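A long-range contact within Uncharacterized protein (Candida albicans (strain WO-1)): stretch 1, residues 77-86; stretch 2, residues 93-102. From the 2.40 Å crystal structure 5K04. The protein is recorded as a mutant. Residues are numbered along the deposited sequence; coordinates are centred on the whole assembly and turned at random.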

# COMPACT_ATOMS: atom_id res chain seq x y z
N THR A 77 5.39 10.12 33.99
CA THR A 77 6.78 9.83 34.30
C THR A 77 7.15 8.40 33.90
O THR A 77 8.24 8.16 33.37
N ILE A 78 6.24 7.45 34.14
CA ILE A 78 6.50 6.06 33.75
C ILE A 78 6.66 5.97 32.24
O ILE A 78 7.61 5.36 31.74
N GLU A 79 5.74 6.60 31.50
CA GLU A 79 5.79 6.57 30.04
C GLU A 79 7.12 7.08 29.53
O GLU A 79 7.73 6.48 28.63
N LYS A 80 7.62 8.18 30.10
CA LYS A 80 8.85 8.76 29.60
C LYS A 80 10.04 7.87 29.93
O LYS A 80 10.86 7.57 29.05
N LEU A 81 10.14 7.41 31.17
CA LEU A 81 11.17 6.43 31.53
C LEU A 81 11.19 5.26 30.55
O LEU A 81 12.21 5.00 29.90
N SER A 82 10.06 4.55 30.42
CA SER A 82 9.99 3.41 29.52
C SER A 82 10.35 3.82 28.10
O SER A 82 10.96 3.04 27.35
N ASP A 83 9.99 5.04 27.71
CA ASP A 83 10.44 5.57 26.43
C ASP A 83 11.96 5.72 26.41
O ASP A 83 12.62 5.28 25.47
N PHE A 84 12.53 6.30 27.47
CA PHE A 84 13.97 6.54 27.51
C PHE A 84 14.76 5.24 27.42
O PHE A 84 15.73 5.14 26.66
N PHE A 85 14.37 4.24 28.21
CA PHE A 85 15.13 2.99 28.22
C PHE A 85 15.00 2.26 26.89
O PHE A 85 15.98 1.68 26.40
N SER A 86 13.81 2.27 26.30
CA SER A 86 13.64 1.68 24.98
C SER A 86 14.50 2.39 23.95
O SER A 86 15.04 1.75 23.04
N GLU A 93 14.46 -2.64 31.11
CA GLU A 93 14.09 -1.55 32.00
C GLU A 93 12.82 -0.83 31.51
O GLU A 93 12.00 -0.43 32.34
N SER A 94 12.65 -0.67 30.20
CA SER A 94 11.44 -0.01 29.69
C SER A 94 10.17 -0.75 30.09
O SER A 94 9.11 -0.13 30.24
N SER A 95 10.26 -2.07 30.26
CA SER A 95 9.12 -2.84 30.73
C SER A 95 9.00 -2.79 32.26
O SER A 95 7.89 -2.75 32.80
N LEU A 96 10.14 -2.79 32.95
CA LEU A 96 10.13 -2.86 34.41
C LEU A 96 9.48 -1.64 35.06
O LEU A 96 8.98 -1.74 36.19
N VAL A 97 9.50 -0.48 34.40
CA VAL A 97 8.86 0.71 34.99
C VAL A 97 7.38 0.46 35.18
O VAL A 97 6.82 0.75 36.25
N TYR A 98 6.72 -0.07 34.15
CA TYR A 98 5.29 -0.34 34.25
C TYR A 98 5.01 -1.51 35.20
O TYR A 98 4.10 -1.42 36.03
N GLU A 99 5.79 -2.59 35.08
CA GLU A 99 5.57 -3.77 35.92
C GLU A 99 5.73 -3.43 37.40
O GLU A 99 4.96 -3.91 38.24
N ASN A 100 6.74 -2.63 37.73
CA ASN A 100 6.93 -2.22 39.11
C ASN A 100 5.74 -1.42 39.61
O ASN A 100 5.30 -1.58 40.75
N ALA A 101 5.18 -0.55 38.75
CA ALA A 101 4.04 0.26 39.14
C ALA A 101 2.79 -0.60 39.35
O ALA A 101 2.04 -0.39 40.31
N ILE A 102 2.56 -1.56 38.45
CA ILE A 102 1.43 -2.47 38.59
C ILE A 102 1.58 -3.32 39.85
O ILE A 102 0.62 -3.53 40.60

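What lets the two helices come so close? They run nearly antiparallel, at 159°, with axes approaching to 7.6 Å, and the tightest point is a pair of serines: S82 CA lies 3.7 Å from S94 CA. Both side chains are small, in the p rotamer, and point sideways; the backbones nearly touch, and S82 CB also packs against S94 O at 3.0 Å. At I78 and V97 the gap widens to 6.0 Å between their CA atoms, leaving room for larger side chains.

Which bump fills which hollow? V97, in the t rotamer, points toward the first helix and is the knob in a hole formed by I78, L81, S82 and F85. V97 CG1 lies 3.6 Å from I78 CG2 and 3.7 Å from L81 CD1, while V97 CG2 reaches F85 CD2 at 4.2 Å. I78 (m, t) answers from across the contact: I78 CD1 meets A101 CB at 3.7 Å, and A101 CB points toward the first helix.

How do the aromatic rings take part? Y98 (m) starts sideways, but its end comes nearer the first helix, laying a ring face under I78. I78 CG2 stands 3.5 Å from the centroid of the Y98 ring, almost on its normal, a CH-pi contact. Farther along the same side chain, Y98 OH lies 3.0 Å from E79 CG. F85 (m) points toward the second helix and offers a face to E93, where E93 CB is 3.7 Å from the F85 ring centroid; the end of E93 then leads away.

Do polar groups tie the helices together? No hydrogen bond crosses between them. S82 OG and S86 OG instead have backbone acceptors in their own helix, while Y98 OH is hydrogen-bonded elsewhere in the structure. Fit of shape, burying 513 Å² in all, therefore characterises this contact.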

# COMPACT_ATOMS: atom_id res chain seq x y z
CB THR A 77 7.04 10.07 35.79
OG1 THR A 77 6.46 9.01 36.55
CG2 THR A 77 6.42 11.36 36.23
CB ILE A 78 5.36 5.15 34.25
CG1 ILE A 78 5.40 5.05 35.77
CG2 ILE A 78 5.46 3.77 33.60
CD1 ILE A 78 4.08 4.63 36.39
CB GLU A 79 4.64 7.40 29.44
CG GLU A 79 3.24 6.81 29.62
CD GLU A 79 2.11 7.72 29.12
OE1 GLU A 79 2.40 8.88 28.74
OE2 GLU A 79 0.94 7.27 29.12
CB LYS A 80 9.04 10.17 30.15
CG LYS A 80 7.93 11.09 29.71
CD LYS A 80 8.23 12.53 30.03
CE LYS A 80 7.17 13.43 29.39
NZ LYS A 80 7.67 14.83 29.25
CB LEU A 81 10.96 5.92 32.95
CG LEU A 81 11.42 6.77 34.12
CD1 LEU A 81 11.11 6.05 35.40
CD2 LEU A 81 12.91 7.06 34.02
CB SER A 82 8.60 2.77 29.54
OG SER A 82 7.63 3.65 29.01
CB ASP A 83 9.75 6.90 26.15
CG ASP A 83 10.03 7.41 24.76
OD1 ASP A 83 10.48 6.61 23.91
OD2 ASP A 83 9.81 8.61 24.52
CB PHE A 84 14.36 7.32 28.77
CG PHE A 84 13.96 8.78 28.74
CD1 PHE A 84 14.59 9.67 27.88
CD2 PHE A 84 12.97 9.26 29.58
CE1 PHE A 84 14.22 11.01 27.86
CE2 PHE A 84 12.59 10.59 29.56
CZ PHE A 84 13.21 11.46 28.70
CB PHE A 85 14.67 2.09 29.37
CG PHE A 85 15.00 2.64 30.73
CD1 PHE A 85 16.31 2.63 31.20
CD2 PHE A 85 14.01 3.17 31.54
CE1 PHE A 85 16.62 3.14 32.45
CE2 PHE A 85 14.32 3.69 32.78
CZ PHE A 85 15.63 3.67 33.24
CB SER A 86 12.17 1.70 24.58
OG SER A 86 11.61 3.00 24.73
CB GLU A 93 15.26 -0.58 32.13
CG GLU A 93 16.47 -1.15 32.90
CD GLU A 93 17.33 -2.10 32.07
OE1 GLU A 93 17.14 -2.19 30.84
OE2 GLU A 93 18.21 -2.76 32.67
CB SER A 94 11.51 0.15 28.17
OG SER A 94 11.46 -1.11 27.52
CB SER A 95 9.24 -4.29 30.24
OG SER A 95 8.34 -5.16 30.90
CB LEU A 96 11.56 -3.05 34.92
CG LEU A 96 11.73 -4.00 36.11
CD1 LEU A 96 11.00 -5.32 35.85
CD2 LEU A 96 13.21 -4.24 36.38
CB VAL A 97 9.11 1.95 34.11
CG1 VAL A 97 8.81 3.21 34.91
CG2 VAL A 97 10.52 1.97 33.60
CB TYR A 98 4.73 -0.64 32.86
CG TYR A 98 4.44 0.57 31.98
CD1 TYR A 98 3.27 1.28 32.12
CD2 TYR A 98 5.33 0.95 30.98
CE1 TYR A 98 2.99 2.38 31.30
CE2 TYR A 98 5.05 2.03 30.15
CZ TYR A 98 3.87 2.74 30.32
OH TYR A 98 3.59 3.82 29.52
CB GLU A 99 6.55 -4.89 35.54
CG GLU A 99 6.42 -5.39 34.11
CD GLU A 99 7.41 -6.50 33.80
OE1 GLU A 99 7.44 -7.51 34.54
OE2 GLU A 99 8.17 -6.36 32.82
CB ASN A 100 8.23 -1.42 39.26
CG ASN A 100 9.48 -2.30 39.16
OD1 ASN A 100 9.43 -3.51 39.40
ND2 ASN A 100 10.60 -1.69 38.79
CB ALA A 101 3.77 1.34 38.09
CB ILE A 102 1.33 -3.36 37.34
CG1 ILE A 102 1.00 -2.50 36.12
CG2 ILE A 102 0.30 -4.45 37.54
CD1 ILE A 102 1.33 -3.19 34.81